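Local coordinates for fasciclin I (PDB 1O70), which mediates adhesion between neural cells as a probably GPI-linked, multidomain membrane glycoprotein, represented here by its third and fourth FAS1 domains, at residues R85-K90 with Q137-Q142; D173-G178 with H182-L187; R290-C295 with I299-D304. All coordinates share one frame; numbering follows the deposited sequence.

Interaction 1: R85-K90 with Q137-Q142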
loop_
_atom_site.group_PDB
_atom_site.type_symbol
_atom_site.label_atom_id
_atom_site.label_comp_id
_atom_site.label_asym_id
_atom_site.label_seq_id
_atom_site.Cartn_x
_atom_site.Cartn_y
_atom_site.Cartn_z
ATOM N N ARG A 85 -9.391 -18.401 7.210
ATOM C CA ARG A 85 -8.707 -19.618 6.792
ATOM C C ARG A 85 -8.393 -19.456 5.306
ATOM O O ARG A 85 -9.273 -19.627 4.464
ATOM C CB ARG A 85 -9.623 -20.817 6.995
ATOM C CG ARG A 85 -9.033 -22.124 6.500
ATOM C CD ARG A 85 -10.125 -23.169 6.327
ATOM N NE ARG A 85 -10.831 -23.371 7.582
ATOM C CZ ARG A 85 -10.290 -23.970 8.635
ATOM N NH1 ARG A 85 -9.044 -24.425 8.564
ATOM N NH2 ARG A 85 -10.988 -24.109 9.761
ATOM N N LEU A 86 -7.145 -19.130 4.979
ATOM C CA LEU A 86 -6.777 -18.909 3.588
ATOM C C LEU A 86 -5.606 -19.694 3.028
ATOM O O LEU A 86 -4.456 -19.460 3.406
ATOM C CB LEU A 86 -6.480 -17.427 3.355
ATOM C CG LEU A 86 -7.618 -16.415 3.327
ATOM C CD1 LEU A 86 -7.055 -15.025 3.015
ATOM C CD2 LEU A 86 -8.628 -16.820 2.266
ATOM N N ASN A 87 -5.894 -20.607 2.103
ATOM C CA ASN A 87 -4.839 -21.373 1.446
ATOM C C ASN A 87 -4.787 -20.905 -0.003
ATOM O O ASN A 87 -5.674 -20.177 -0.454
ATOM C CB ASN A 87 -5.130 -22.876 1.513
ATOM C CG ASN A 87 -6.463 -23.250 0.878
ATOM O OD1 ASN A 87 -6.819 -24.417 0.809
ATOM N ND2 ASN A 87 -7.205 -22.254 0.421
ATOM N N VAL A 88 -3.764 -21.330 -0.734
ATOM C CA VAL A 88 -3.624 -20.929 -2.129
ATOM C C VAL A 88 -4.923 -21.009 -2.930
ATOM O O VAL A 88 -5.293 -20.043 -3.597
ATOM C CB VAL A 88 -2.567 -21.770 -2.851
ATOM C CG1 VAL A 88 -2.508 -21.382 -4.310
ATOM C CG2 VAL A 88 -1.215 -21.559 -2.192
ATOM N N ASP A 89 -5.617 -22.143 -2.862
ATOM C CA ASP A 89 -6.855 -22.296 -3.608
ATOM C C ASP A 89 -7.878 -21.223 -3.280
ATOM O O ASP A 89 -8.452 -20.613 -4.182
ATOM C CB ASP A 89 -7.485 -23.679 -3.370
ATOM C CG ASP A 89 -6.676 -24.808 -3.986
ATOM O OD1 ASP A 89 -6.001 -24.570 -5.021
ATOM O OD2 ASP A 89 -6.731 -25.944 -3.445
ATOM N N LYS A 90 -8.112 -20.998 -1.991
ATOM C CA LYS A 90 -9.086 -19.999 -1.567
ATOM C C LYS A 90 -8.671 -18.597 -2.047
ATOM O O LYS A 90 -9.516 -17.807 -2.462
ATOM C CB LYS A 90 -9.240 -20.026 -0.039
ATOM C CG LYS A 90 -10.366 -19.144 0.500
ATOM C CD LYS A 90 -11.729 -19.658 0.071
ATOM C CE LYS A 90 -12.845 -18.668 0.392
ATOM N NZ LYS A 90 -14.168 -19.195 -0.086
ATOM N N GLN A 137 6.765 -20.502 0.363
ATOM C CA GLN A 137 6.309 -21.778 0.901
ATOM C C GLN A 137 4.869 -21.573 1.319
ATOM O O GLN A 137 4.563 -20.680 2.107
ATOM C CB GLN A 137 7.163 -22.186 2.100
ATOM C CG GLN A 137 6.566 -23.303 2.941
ATOM C CD GLN A 137 7.513 -24.476 3.125
ATOM O OE1 GLN A 137 7.442 -25.190 4.130
ATOM N NE2 GLN A 137 8.396 -24.694 2.145
ATOM N N ALA A 138 3.983 -22.407 0.799
ATOM C CA ALA A 138 2.574 -22.236 1.095
ATOM C C ALA A 138 1.851 -23.437 1.677
ATOM O O ALA A 138 2.418 -24.513 1.851
ATOM C CB ALA A 138 1.855 -21.779 -0.179
ATOM N N ASP A 139 0.579 -23.216 1.985
ATOM C CA ASP A 139 -0.300 -24.256 2.491
ATOM C C ASP A 139 0.262 -25.109 3.619
ATOM O O ASP A 139 0.144 -26.330 3.590
ATOM C CB ASP A 139 -0.721 -25.159 1.324
ATOM C CG ASP A 139 -1.568 -24.429 0.295
ATOM O OD1 ASP A 139 -1.687 -24.942 -0.847
ATOM O OD2 ASP A 139 -2.116 -23.350 0.635
ATOM N N VAL A 140 0.882 -24.486 4.608
ATOM C CA VAL A 140 1.385 -25.248 5.741
ATOM C C VAL A 140 0.165 -25.377 6.664
ATOM O O VAL A 140 -0.301 -24.384 7.241
ATOM C CB VAL A 140 2.555 -24.500 6.455
ATOM C CG1 VAL A 140 2.950 -25.224 7.739
ATOM C CG2 VAL A 140 3.763 -24.406 5.522
ATOM N N ALA A 141 -0.364 -26.591 6.791
ATOM C CA ALA A 141 -1.560 -26.821 7.603
ATOM C C ALA A 141 -1.474 -26.387 9.054
ATOM O O ALA A 141 -0.409 -26.421 9.676
ATOM C CB ALA A 141 -1.968 -28.282 7.533
ATOM N N GLN A 142 -2.620 -25.962 9.576
ATOM C CA GLN A 142 -2.751 -25.533 10.967
ATOM C C GLN A 142 -4.132 -25.947 11.461
ATOM O O GLN A 142 -5.005 -26.308 10.676
ATOM C CB GLN A 142 -2.580 -24.011 11.107
ATOM C CG GLN A 142 -1.192 -23.501 10.735
ATOM C CD GLN A 142 -0.133 -23.846 11.781
ATOM O OE1 GLN A 142 -0.042 -23.196 12.825
ATOM N NE2 GLN A 142 0.666 -24.877 11.504
HETATM O O HOH W 1 -4.153 -24.379 -1.695
#
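V88 and D139 form a small polar contact at the surface of the third FAS1 domain, where the first turn of helix 88-94 meets strand 131-141 at a point where the strand is interrupted. The central bond runs from V88 N to D139 OD2, 2.9 Å long and nearly straight at 166°, and it uses the syn lone pair of OD2, on the side of the other oxygen. The amides that begin a helix have no carbonyl one turn back to receive them, so a carboxylate suits this place well. The second oxygen, D139 OD1, accepts a hydrogen bond from a water 2.7 Å away, and that water in turn accepts the amide D89 N at 2.9 Å. One acid thus serves two successive amides, V88 N directly and D89 N through the water, and the positive end of the helix dipole would probably steady its negative charge.

With CG of D139 beside its own backbone N (chi1 -65°), the carboxylate reaches across to the helix. The positive phi and psi of D139 are part of the strand's irregularity. Beside the polar bond, V88 CG2 rests 3.7 Å from A138 CB, a small apolar touch between a branched and a minimal side chain, while the valine and aspartate side chains cross at about a right angle. N87 holds the N-cap position just before the helix. On the chain leading in, L86 O accepts a hydrogen bond from H148 NE2 on the neighbouring strand. A strand carboxylate receiving the leading amide of a helix here joins helix 88-94 to the sheet of the third FAS1 domain.

Interaction 2: D173-G178 with H182-L187. With SO4 (sulfate ion), chain E.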
loop_
_atom_site.group_PDB
_atom_site.type_symbol
_atom_site.label_atom_id
_atom_site.label_comp_id
_atom_site.label_asym_id
_atom_site.label_seq_id
_atom_site.Cartn_x
_atom_site.Cartn_y
_atom_site.Cartn_z
ATOM N N ASP A 173 0.410 2.994 -14.695
ATOM C CA ASP A 173 0.068 4.173 -15.487
ATOM C C ASP A 173 0.661 5.441 -14.887
ATOM O O ASP A 173 1.354 6.207 -15.565
ATOM C CB ASP A 173 -1.453 4.323 -15.613
ATOM C CG ASP A 173 -2.048 3.383 -16.643
ATOM O OD1 ASP A 173 -1.284 2.744 -17.373
ATOM O OD2 ASP A 173 -3.282 3.277 -16.735
ATOM N N THR A 174 0.390 5.666 -13.608
ATOM C CA THR A 174 0.927 6.842 -12.954
ATOM C C THR A 174 2.458 6.831 -13.012
ATOM O O THR A 174 3.080 7.879 -13.183
ATOM C CB THR A 174 0.453 6.948 -11.485
ATOM O OG1 THR A 174 -0.938 7.283 -11.460
ATOM C CG2 THR A 174 1.228 8.025 -10.743
ATOM N N TYR A 175 3.070 5.654 -12.910
ATOM C CA TYR A 175 4.528 5.579 -12.954
ATOM C C TYR A 175 5.036 5.917 -14.348
ATOM O O TYR A 175 6.045 6.607 -14.507
ATOM C CB TYR A 175 5.012 4.184 -12.548
ATOM C CG TYR A 175 6.460 3.910 -12.894
ATOM C CD1 TYR A 175 7.497 4.660 -12.334
ATOM C CD2 TYR A 175 6.791 2.899 -13.798
ATOM C CE1 TYR A 175 8.829 4.405 -12.667
ATOM C CE2 TYR A 175 8.110 2.634 -14.141
ATOM C CZ TYR A 175 9.124 3.385 -13.577
ATOM O OH TYR A 175 10.424 3.106 -13.926
ATOM N N LYS A 176 4.332 5.433 -15.359
ATOM C CA LYS A 176 4.727 5.703 -16.730
ATOM C C LYS A 176 4.550 7.180 -17.096
ATOM O O LYS A 176 5.410 7.774 -17.748
ATOM C CB LYS A 176 3.924 4.832 -17.689
ATOM C CG LYS A 176 4.206 5.146 -19.136
ATOM C CD LYS A 176 3.982 3.929 -20.005
ATOM C CE LYS A 176 2.523 3.536 -20.069
ATOM N NZ LYS A 176 2.351 2.398 -21.019
ATOM N N MET A 177 3.444 7.770 -16.660
ATOM C CA MET A 177 3.162 9.167 -16.948
ATOM C C MET A 177 4.214 10.099 -16.350
ATOM O O MET A 177 4.509 11.150 -16.913
ATOM C CB MET A 177 1.781 9.539 -16.409
ATOM C CG MET A 177 1.246 10.853 -16.917
ATOM S SD MET A 177 -0.471 11.071 -16.376
ATOM C CE MET A 177 -0.423 12.662 -15.707
ATOM N N GLY A 178 4.774 9.705 -15.210
ATOM C CA GLY A 178 5.781 10.514 -14.545
ATOM C C GLY A 178 7.145 10.433 -15.196
ATOM O O GLY A 178 8.102 11.058 -14.746
ATOM N N HIS A 182 10.251 13.457 -16.414
ATOM C CA HIS A 182 11.270 13.155 -15.412
ATOM C C HIS A 182 10.791 13.571 -14.033
ATOM O O HIS A 182 11.580 13.885 -13.136
ATOM C CB HIS A 182 12.584 13.847 -15.771
ATOM C CG HIS A 182 13.199 13.326 -17.033
ATOM N ND1 HIS A 182 14.123 12.300 -17.048
ATOM C CD2 HIS A 182 12.983 13.654 -18.329
ATOM C CE1 HIS A 182 14.449 12.021 -18.298
ATOM N NE2 HIS A 182 13.770 12.827 -19.095
ATOM N N PHE A 183 9.471 13.572 -13.882
ATOM C CA PHE A 183 8.826 13.906 -12.627
ATOM C C PHE A 183 9.214 12.866 -11.572
ATOM O O PHE A 183 9.367 13.198 -10.402
ATOM C CB PHE A 183 7.309 13.887 -12.816
ATOM C CG PHE A 183 6.534 14.050 -11.543
ATOM C CD1 PHE A 183 6.237 15.306 -11.057
ATOM C CD2 PHE A 183 6.126 12.939 -10.816
ATOM C CE1 PHE A 183 5.531 15.457 -9.871
ATOM C CE2 PHE A 183 5.420 13.080 -9.627
ATOM C CZ PHE A 183 5.129 14.341 -9.154
ATOM N N ASN A 184 9.375 11.610 -11.990
ATOM C CA ASN A 184 9.712 10.529 -11.064
ATOM C C ASN A 184 11.074 10.639 -10.391
ATOM O O ASN A 184 11.230 10.261 -9.230
ATOM C CB ASN A 184 9.664 9.167 -11.761
ATOM C CG ASN A 184 8.326 8.866 -12.379
ATOM O OD1 ASN A 184 7.308 9.420 -11.985
ATOM N ND2 ASN A 184 8.317 7.962 -13.346
ATOM N N ASP A 185 12.059 11.134 -11.129
ATOM C CA ASP A 185 13.420 11.263 -10.622
ATOM C C ASP A 185 13.484 11.684 -9.161
ATOM O O ASP A 185 14.108 11.019 -8.328
ATOM C CB ASP A 185 14.203 12.251 -11.490
ATOM C CG ASP A 185 14.409 11.741 -12.906
ATOM O OD1 ASP A 185 13.697 10.792 -13.304
ATOM O OD2 ASP A 185 15.272 12.286 -13.626
ATOM N N GLN A 186 12.817 12.783 -8.849
ATOM C CA GLN A 186 12.806 13.321 -7.495
ATOM C C GLN A 186 12.305 12.363 -6.414
ATOM O O GLN A 186 12.717 12.463 -5.261
ATOM C CB GLN A 186 11.953 14.591 -7.466
ATOM C CG GLN A 186 10.492 14.324 -7.765
ATOM C CD GLN A 186 9.660 15.571 -7.678
ATOM O OE1 GLN A 186 9.797 16.355 -6.734
ATOM N NE2 GLN A 186 8.772 15.762 -8.651
ATOM N N LEU A 187 11.412 11.447 -6.782
ATOM C CA LEU A 187 10.818 10.506 -5.831
ATOM C C LEU A 187 11.780 9.489 -5.237
ATOM O O LEU A 187 11.381 8.615 -4.462
ATOM C CB LEU A 187 9.651 9.783 -6.493
ATOM C CG LEU A 187 8.603 10.743 -7.052
ATOM C CD1 LEU A 187 7.546 9.948 -7.776
ATOM C CD2 LEU A 187 8.003 11.568 -5.930
HETATM S S SO4 E . -1.495 3.258 -20.925
HETATM O O1 SO4 E . -0.601 2.588 -21.897
HETATM O O2 SO4 E . -0.681 3.949 -19.903
HETATM O O3 SO4 E . -2.343 4.244 -21.633
HETATM O O4 SO4 E . -2.353 2.248 -20.267
HETATM O O HOH W 2 4.468 9.095 -11.200
#
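At the end of helix 172-177 the chain turns back on itself, so that G178 and F183 bring their alpha carbons within 4.9 Å, and G178 O receives N184 N in a hydrogen bond of 3.1 Å. N184 does most of the remaining work, because its carboxamide lies against the last turn of the helix and uses both ends. N184 ND2 donates to Y175 O over 2.9 Å, with an N-H...O angle of 160°, in a bond that lies in the carbonyl plane and also in the plane of the amide. N184 OD1 accepts a hydrogen bond from a water (3.0 Å) that also donates one to T174 O (2.7 Å). Carbonyls near the end of a helix run short of amides further along, and asparagine, with donor and acceptor on one short arm, supplies one to Y175 O; T174 O, already bonded to G178 N, gains the water as a second donor.

CG of N184 stands beside the backbone N (chi1 -58°), which swings the amide onto G178. Lacking a side chain, this glycine lets the flat group settle directly against the backbone, with OD1 3.2 Å from G178 CA. Y175 flanks the amide: the two planes are only 13° apart, and ND2 approaches CD1 of the ring obliquely at 3.5 Å. F183 sends CB over G178 O and carries its ring away from the helix, where Q186 NE2 lies over one face while bonding to F183 O. On the outer side, K176 NZ donates a hydrogen bond to a sulfate ion that probably came from the crystallisation liquor.

The turn is wedged between several elements of the fourth FAS1 domain. F183 packs on L231 of helix 224-232 and L235 of strand 235-238, N184 touches L162 of helix 161-167, and T174 faces Y196 and V198 of strand 193-199.

Interaction 3: R290-C295 with I299-D304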
loop_
_atom_site.group_PDB
_atom_site.type_symbol
_atom_site.label_atom_id
_atom_site.label_comp_id
_atom_site.label_asym_id
_atom_site.label_seq_id
_atom_site.Cartn_x
_atom_site.Cartn_y
_atom_site.Cartn_z
ATOM N N ARG A 290 -6.142 2.214 -1.701
ATOM C CA ARG A 290 -5.118 1.629 -0.840
ATOM C C ARG A 290 -4.521 2.784 -0.048
ATOM O O ARG A 290 -3.713 3.566 -0.566
ATOM C CB ARG A 290 -4.016 0.954 -1.662
ATOM C CG ARG A 290 -4.356 -0.434 -2.176
ATOM C CD ARG A 290 -3.343 -0.878 -3.197
ATOM N NE ARG A 290 -1.989 -0.889 -2.654
ATOM C CZ ARG A 290 -0.896 -0.842 -3.409
ATOM N NH1 ARG A 290 -1.010 -0.775 -4.736
ATOM N NH2 ARG A 290 0.302 -0.864 -2.837
ATOM N N PRO A 291 -4.947 2.935 1.205
ATOM C CA PRO A 291 -4.397 4.025 2.004
ATOM C C PRO A 291 -3.106 3.616 2.684
ATOM O O PRO A 291 -2.844 2.434 2.914
ATOM C CB PRO A 291 -5.485 4.264 3.029
ATOM C CG PRO A 291 -5.954 2.865 3.295
ATOM C CD PRO A 291 -6.108 2.329 1.878
ATOM N N ASP A 292 -2.293 4.608 2.998
ATOM C CA ASP A 292 -1.073 4.364 3.732
ATOM C C ASP A 292 -0.109 3.320 3.192
ATOM O O ASP A 292 0.318 2.445 3.935
ATOM C CB ASP A 292 -1.462 4.015 5.169
ATOM C CG ASP A 292 -2.477 5.002 5.743
ATOM O OD1 ASP A 292 -2.244 6.221 5.607
ATOM O OD2 ASP A 292 -3.504 4.577 6.315
ATOM N N VAL A 293 0.246 3.402 1.917
ATOM C CA VAL A 293 1.205 2.454 1.370
ATOM C C VAL A 293 2.560 3.061 1.721
ATOM O O VAL A 293 3.142 3.796 0.932
ATOM C CB VAL A 293 1.036 2.317 -0.165
ATOM C CG1 VAL A 293 2.115 1.401 -0.742
ATOM C CG2 VAL A 293 -0.361 1.757 -0.485
ATOM N N GLU A 294 3.043 2.763 2.923
ATOM C CA GLU A 294 4.297 3.324 3.407
ATOM C C GLU A 294 5.537 3.049 2.586
ATOM O O GLU A 294 5.681 1.984 1.991
ATOM C CB GLU A 294 4.560 2.864 4.832
ATOM C CG GLU A 294 3.856 3.675 5.879
ATOM C CD GLU A 294 4.026 3.051 7.241
ATOM O OE1 GLU A 294 5.167 2.621 7.560
ATOM O OE2 GLU A 294 3.025 3.007 7.990
ATOM N N CYS A 295 6.440 4.025 2.578
ATOM C CA CYS A 295 7.706 3.915 1.863
ATOM C C CYS A 295 8.837 4.396 2.761
ATOM O O CYS A 295 8.594 4.843 3.881
ATOM C CB CYS A 295 7.675 4.747 0.588
ATOM S SG CYS A 295 6.463 4.177 -0.626
ATOM N N ILE A 299 4.980 8.299 1.936
ATOM C CA ILE A 299 3.830 7.419 1.929
ATOM C C ILE A 299 3.044 7.636 0.647
ATOM O O ILE A 299 2.995 8.746 0.121
ATOM C CB ILE A 299 2.915 7.718 3.145
ATOM C CG1 ILE A 299 1.845 6.634 3.292
ATOM C CG2 ILE A 299 2.231 9.059 2.951
ATOM C CD1 ILE A 299 1.026 6.786 4.549
ATOM N N ILE A 300 2.429 6.570 0.151
ATOM C CA ILE A 300 1.624 6.640 -1.058
ATOM C C ILE A 300 0.175 6.265 -0.758
ATOM O O ILE A 300 -0.075 5.315 -0.023
ATOM C CB ILE A 300 2.136 5.656 -2.107
ATOM C CG1 ILE A 300 3.405 6.206 -2.766
ATOM C CG2 ILE A 300 1.034 5.355 -3.130
ATOM C CD1 ILE A 300 3.988 5.258 -3.812
ATOM N N HIS A 301 -0.779 6.997 -1.321
ATOM C CA HIS A 301 -2.195 6.666 -1.116
ATOM C C HIS A 301 -2.802 6.396 -2.495
ATOM O O HIS A 301 -2.936 7.310 -3.318
ATOM C CB HIS A 301 -2.940 7.825 -0.462
ATOM C CG HIS A 301 -2.365 8.251 0.854
ATOM N ND1 HIS A 301 -2.461 7.480 1.993
ATOM C CD2 HIS A 301 -1.692 9.371 1.212
ATOM C CE1 HIS A 301 -1.873 8.105 2.997
ATOM N NE2 HIS A 301 -1.398 9.255 2.550
ATOM N N VAL A 302 -3.172 5.151 -2.759
ATOM C CA VAL A 302 -3.734 4.832 -4.065
ATOM C C VAL A 302 -5.185 5.270 -4.151
ATOM O O VAL A 302 -6.036 4.820 -3.382
ATOM C CB VAL A 302 -3.637 3.332 -4.373
ATOM C CG1 VAL A 302 -4.217 3.066 -5.745
ATOM C CG2 VAL A 302 -2.184 2.886 -4.318
ATOM N N ILE A 303 -5.471 6.157 -5.093
ATOM C CA ILE A 303 -6.826 6.649 -5.238
ATOM C C ILE A 303 -7.569 6.080 -6.442
ATOM O O ILE A 303 -6.953 5.533 -7.357
ATOM C CB ILE A 303 -6.830 8.178 -5.234
ATOM C CG1 ILE A 303 -6.076 8.736 -6.435
ATOM C CG2 ILE A 303 -6.155 8.661 -3.942
ATOM C CD1 ILE A 303 -6.051 10.255 -6.467
ATOM N N ASP A 304 -8.896 6.183 -6.420
ATOM C CA ASP A 304 -9.757 5.639 -7.475
ATOM C C ASP A 304 -9.792 6.440 -8.762
ATOM O O ASP A 304 -10.059 5.894 -9.834
ATOM C CB ASP A 304 -11.194 5.511 -6.969
ATOM C CG ASP A 304 -11.455 4.204 -6.248
ATOM O OD1 ASP A 304 -12.411 4.173 -5.441
ATOM O OD2 ASP A 304 -10.746 3.197 -6.502
#
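R290 and V302 meet as an antiparallel hydrogen-bonded pair, R290 N to V302 O at 3.1 Å and V302 N to R290 O at 2.8 Å, and their side chains rise on the same face of the sheet. The arginine chain bends at chi3 (58°), which lays its guanidinium over the V302 methyl: CG2 stands under one face, offset toward the rim. Salt bridges to D168 and to E127 of the third domain help fix the guanidinium there. V293 and I300 form the next hydrogen-bonded pair along this face, CB to CB at 4.0 Å, and I300 CD1 reaches on to C295 SG. Branched aliphatics give this face its low ridge, which settles against V161 and K164 of helix 161-167.

Between the two pairs the register slips by one residue, a beta bulge in the final hairpin of the FAS1 sheet: P291 and D292 together stand opposite H301, D292 having positive phi and psi. The slip lifts the D292 amide off the usual ladder, and the H301 ring takes the place of a backbone partner, ND1 accepting D292 N over 3.0 Å, tilted 23° out of the ring plane. Imidazole suits the spot because its far nitrogen, NE2, bonds to Y242 O.

I299, extended with CG1 anti to the backbone N (chi1 -170°), runs alongside D292 and brings CD1 to 3.5 Å from OD1. That oxygen bonds to M244 N.

Interaction 1 is a surface contact in the third FAS1 domain, whose centre is about 37 Å from that of interaction 2; interactions 2 and 3 are buried in the fourth, their centres about 16 Å apart. Interactions 1 and 3 share one equivalent strand, 131-141 and 284-295: each centres on an interrupted strand whose aspartate receives the leading amide of a helix, and each has a histidine on the adjoining strand that bonds to a loop carbonyl. The two helix-end contacts are complementary, since interaction 1 supplies a carboxylate to leading amides and interaction 2 a carboxamide to closing carbonyls. Interaction 3 adds strand pairing and aliphatic packing to its polar Asp-His corner.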